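PDB 3BY9: sensor protein from Vibrio cholerae, which probably acts as the membrane-bound histidine kinase of a two-component system, this chain being its sensor domain, which binds C4-dicarboxylates such as succinate. Local coordinates for residues Q114-F119 with Y131-V136. Numbering follows the deposited sequence.
Sequences QKSQYF and YYAYPV
Ser116 and Tyr118 pair with Ala133 and Tyr131 in an antiparallel beta hairpin at the edge of the five-stranded sheet of the succinate-binding part of this sensor domain, a worked example of an edge strand packed under a helix on one face and partly open to solvent on the other. Four backbone bonds join the strands; the straightest runs from Tyr131 N to Tyr118 O (2.7 Å). Between the two bonded pairs, Tyr132 CA adds a CH···O contact to Ser116 O.

The packed face carries Ser116, Tyr118, Tyr131 and Ala133 and lies against helix 105-110. Ser116 OG sits 3.6 Å from Ala133 CB while hydrogen-bonding to Ser110 and to Tyr106 O, which ties the helix to the edge strand. Tyr131 offers its ring edge to Tyr118 O, with CD2 3.7 Å away; its ring stacks with that of Tyr106, and its OH bonds a bound succinate.

On the other face helix 33-38 touches Tyr132 and Tyr134, but Gln117 is partly exposed and Lys115 exposed. Gln117 CG stands between backbone N and carbonyl carbon (chi1 57°); the chain then extends beside Tyr132, amide and ring planes 53° apart. Lys115 lays CB 3.6 Å from Tyr134 CD1 before its chain leads away. Tyr130 OH also bonds the Gln117 amide, and a water spans the two tips, accepting from Gln117 NE2 at 2.8 Å and meeting Tyr132 OH in the plane of its ring.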
ATOM      1  N   GLN A 114     -17.748  -0.720   6.267  0.50 14.39           N
ATOM      2  CA  GLN A 114     -17.280   0.405   5.488  0.50 16.96           C
ATOM      3  C   GLN A 114     -16.262  -0.036   4.479  0.50 13.14           C
ATOM      4  O   GLN A 114     -15.705  -1.128   4.556  0.50 15.58           O
ATOM      5  CB  GLN A 114     -16.626   1.482   6.353  0.50 21.91           C
ATOM      6  CG  GLN A 114     -17.582   2.498   6.889  0.50 29.94           C
ATOM      7  CD  GLN A 114     -18.196   2.048   8.181  0.50 33.18           C
ATOM      8  OE1 GLN A 114     -19.153   2.650   8.658  0.50 35.09           O
ATOM      9  NE2 GLN A 114     -17.637   0.989   8.772  0.50 31.12           N
ATOM     10  N   LYS A 115     -16.047   0.829   3.516  1.00 11.36           N
ATOM     11  CA  LYS A 115     -15.026   0.565   2.507  1.00  8.45           C
ATOM     12  C   LYS A 115     -13.746   0.861   3.295  1.00 10.86           C
ATOM     13  O   LYS A 115     -13.755   1.667   4.228  1.00 13.67           O
ATOM     14  CB  LYS A 115     -15.130   1.526   1.317  1.00 13.94           C
ATOM     15  CG  LYS A 115     -15.072   2.980   1.632  1.00 26.25           C
ATOM     16  CD  LYS A 115     -15.317   3.793   0.352  1.00 31.36           C
ATOM     17  CE  LYS A 115     -15.211   5.289   0.633  1.00 41.95           C
ATOM     18  NZ  LYS A 115     -13.870   5.655   1.215  1.00 47.52           N
ATOM     19  N   SER A 116     -12.641   0.194   2.965  1.00  8.62           N
ATOM     20  CA  SER A 116     -11.403   0.516   3.637  1.00  9.16           C
ATOM     21  C   SER A 116     -10.285   0.341   2.634  1.00 11.39           C
ATOM     22  O   SER A 116     -10.475  -0.236   1.554  1.00 12.15           O
ATOM     23  CB  SER A 116     -11.157  -0.400   4.867  1.00 12.67           C
ATOM     24  OG  SER A 116     -10.939  -1.730   4.459  1.00 13.06           O
ATOM     25  N   GLN A 117      -9.127   0.927   2.957  1.00  9.62           N
ATOM     26  CA  GLN A 117      -7.965   0.761   2.088  1.00  8.44           C
ATOM     27  C   GLN A 117      -6.742   0.619   2.980  1.00 10.72           C
ATOM     28  O   GLN A 117      -6.739   1.079   4.142  1.00 12.52           O
ATOM     29  CB  GLN A 117      -7.825   1.925   1.114  1.00 14.00           C
ATOM     30  CG  GLN A 117      -7.730   3.285   1.779  1.00 14.22           C
ATOM     31  CD  GLN A 117      -7.978   4.392   0.747  1.00 19.25           C
ATOM     32  OE1 GLN A 117      -9.024   5.078   0.749  1.00 26.19           O
ATOM     33  NE2 GLN A 117      -7.044   4.537  -0.165  1.00 15.01           N
ATOM     34  N   TYR A 118      -5.674   0.005   2.445  1.00  8.50           N
ATOM     35  CA  TYR A 118      -4.522  -0.275   3.294  1.00  9.15           C
ATOM     36  C   TYR A 118      -3.335  -0.612   2.411  1.00  9.95           C
ATOM     37  O   TYR A 118      -3.514  -0.929   1.258  1.00 13.09           O
ATOM     38  CB  TYR A 118      -4.842  -1.535   4.124  1.00 10.14           C
ATOM     39  CG  TYR A 118      -3.860  -1.842   5.256  1.00 11.55           C
ATOM     40  CD1 TYR A 118      -3.675  -0.916   6.319  1.00 12.48           C
ATOM     41  CD2 TYR A 118      -3.186  -3.057   5.303  1.00 12.21           C
ATOM     42  CE1 TYR A 118      -2.835  -1.210   7.384  1.00 11.83           C
ATOM     43  CE2 TYR A 118      -2.338  -3.383   6.378  1.00 11.15           C
ATOM     44  CZ  TYR A 118      -2.178  -2.443   7.409  1.00 13.00           C
ATOM     45  OH  TYR A 118      -1.403  -2.784   8.487  1.00 12.81           O
ATOM     46  N   PHE A 119      -2.110  -0.504   2.938  1.00  9.79           N
ATOM     47  CA  PHE A 119      -0.954  -0.939   2.126  1.00  9.44           C
ATOM     48  C   PHE A 119      -0.119  -1.800   3.055  1.00  8.57           C
ATOM     49  O   PHE A 119      -0.123  -1.582   4.276  1.00 10.42           O
ATOM     50  CB  PHE A 119      -0.133   0.268   1.563  1.00  9.35           C
ATOM     51  CG  PHE A 119       0.266   1.278   2.598  1.00  8.27           C
ATOM     52  CD1 PHE A 119       1.422   1.104   3.346  1.00 12.63           C
ATOM     53  CD2 PHE A 119      -0.531   2.389   2.843  1.00 15.00           C
ATOM     54  CE1 PHE A 119       1.784   2.045   4.345  1.00 16.45           C
ATOM     55  CE2 PHE A 119      -0.174   3.318   3.835  1.00 17.31           C
ATOM     56  CZ  PHE A 119       0.986   3.132   4.576  1.00 17.40           C
ATOM     57  N   TYR A 131      -4.281  -2.323  -0.920  1.00  7.76           N
ATOM     58  CA  TYR A 131      -5.489  -3.118  -0.790  1.00  8.97           C
ATOM     59  C   TYR A 131      -6.737  -2.287  -0.650  1.00 11.04           C
ATOM     60  O   TYR A 131      -6.741  -1.317   0.126  1.00 11.31           O
ATOM     61  CB  TYR A 131      -5.395  -4.003   0.479  1.00  9.65           C
ATOM     62  CG  TYR A 131      -4.216  -4.971   0.524  1.00  8.62           C
ATOM     63  CD1 TYR A 131      -4.400  -6.333   0.366  1.00  7.47           C
ATOM     64  CD2 TYR A 131      -2.918  -4.517   0.806  1.00  8.44           C
ATOM     65  CE1 TYR A 131      -3.333  -7.247   0.479  1.00  7.79           C
ATOM     66  CE2 TYR A 131      -1.855  -5.427   0.927  1.00 10.41           C
ATOM     67  CZ  TYR A 131      -2.064  -6.762   0.764  1.00  9.91           C
ATOM     68  OH  TYR A 131      -1.015  -7.647   0.845  1.00 10.84           O
ATOM     69  N   TYR A 132      -7.782  -2.650  -1.420  1.00  6.32           N
ATOM     70  CA  TYR A 132      -9.094  -1.998  -1.263  1.00  8.90           C
ATOM     71  C   TYR A 132     -10.067  -3.097  -0.815  1.00  7.74           C
ATOM     72  O   TYR A 132     -10.091  -4.189  -1.402  1.00  8.80           O
ATOM     73  CB  TYR A 132      -9.590  -1.437  -2.593  1.00  9.17           C
ATOM     74  CG  TYR A 132      -8.882  -0.144  -2.960  1.00  9.89           C
ATOM     75  CD1 TYR A 132      -9.209   1.041  -2.308  1.00 11.76           C
ATOM     76  CD2 TYR A 132      -7.918  -0.137  -3.945  1.00 11.12           C
ATOM     77  CE1 TYR A 132      -8.575   2.246  -2.650  1.00 10.20           C
ATOM     78  CE2 TYR A 132      -7.275   1.049  -4.309  1.00  9.97           C
ATOM     79  CZ  TYR A 132      -7.610   2.208  -3.672  1.00 13.84           C
ATOM     80  OH  TYR A 132      -7.004   3.368  -4.084  1.00 15.71           O
ATOM     81  N   ALA A 133     -10.894  -2.811   0.190  1.00  8.49           N
ATOM     82  CA  ALA A 133     -11.819  -3.836   0.682  1.00  6.85           C
ATOM     83  C   ALA A 133     -13.212  -3.240   0.844  1.00  8.19           C
ATOM     84  O   ALA A 133     -13.377  -2.003   0.997  1.00 10.39           O
ATOM     85  CB  ALA A 133     -11.304  -4.374   2.041  1.00 10.85           C
ATOM     86  N   TYR A 134     -14.216  -4.101   0.762  1.00  6.00           N
ATOM     87  CA  TYR A 134     -15.593  -3.593   0.853  1.00 10.71           C
ATOM     88  C   TYR A 134     -16.454  -4.709   1.424  1.00  9.37           C
ATOM     89  O   TYR A 134     -16.252  -5.881   1.130  1.00  7.35           O
ATOM     90  CB  TYR A 134     -16.088  -3.248  -0.572  1.00 10.03           C
ATOM     91  CG  TYR A 134     -17.243  -2.283  -0.576  1.00  9.48           C
ATOM     92  CD1 TYR A 134     -17.019  -0.896  -0.568  1.00 11.04           C
ATOM     93  CD2 TYR A 134     -18.559  -2.744  -0.576  1.00  7.95           C
ATOM     94  CE1 TYR A 134     -18.093  -0.010  -0.548  1.00 12.57           C
ATOM     95  CE2 TYR A 134     -19.629  -1.848  -0.563  1.00 12.02           C
ATOM     96  CZ  TYR A 134     -19.384  -0.483  -0.545  1.00 15.32           C
ATOM     97  OH  TYR A 134     -20.466   0.426  -0.491  1.00 16.72           O
ATOM     98  N   PRO A 135     -17.443  -4.363   2.272  1.00  6.92           N
ATOM     99  CA  PRO A 135     -18.297  -5.414   2.842  1.00  7.07           C
ATOM    100  C   PRO A 135     -19.261  -6.033   1.800  1.00  9.56           C
ATOM    101  O   PRO A 135     -19.774  -5.312   0.924  1.00 10.30           O
ATOM    102  CB  PRO A 135     -19.107  -4.653   3.924  1.00 10.80           C
ATOM    103  CG  PRO A 135     -19.235  -3.245   3.301  1.00  7.21           C
ATOM    104  CD  PRO A 135     -17.793  -3.017   2.775  1.00  7.13           C
ATOM    105  N   VAL A 136     -19.494  -7.351   1.901  1.00  5.97           N
ATOM    106  CA  VAL A 136     -20.491  -7.988   1.033  1.00  8.40           C
ATOM    107  C   VAL A 136     -21.765  -7.997   1.877  1.00  9.89           C
ATOM    108  O   VAL A 136     -21.784  -8.593   2.948  1.00 10.49           O
ATOM    109  CB  VAL A 136     -20.116  -9.414   0.683  1.00  7.33           C
ATOM    110  CG1 VAL A 136     -21.273 -10.071  -0.161  1.00  7.52           C
ATOM    111  CG2 VAL A 136     -18.801  -9.405  -0.162  1.00  7.34           C
TER
HETATM  112  O   HOH W   1      -7.781   5.681  -2.630  1.00 18.51           O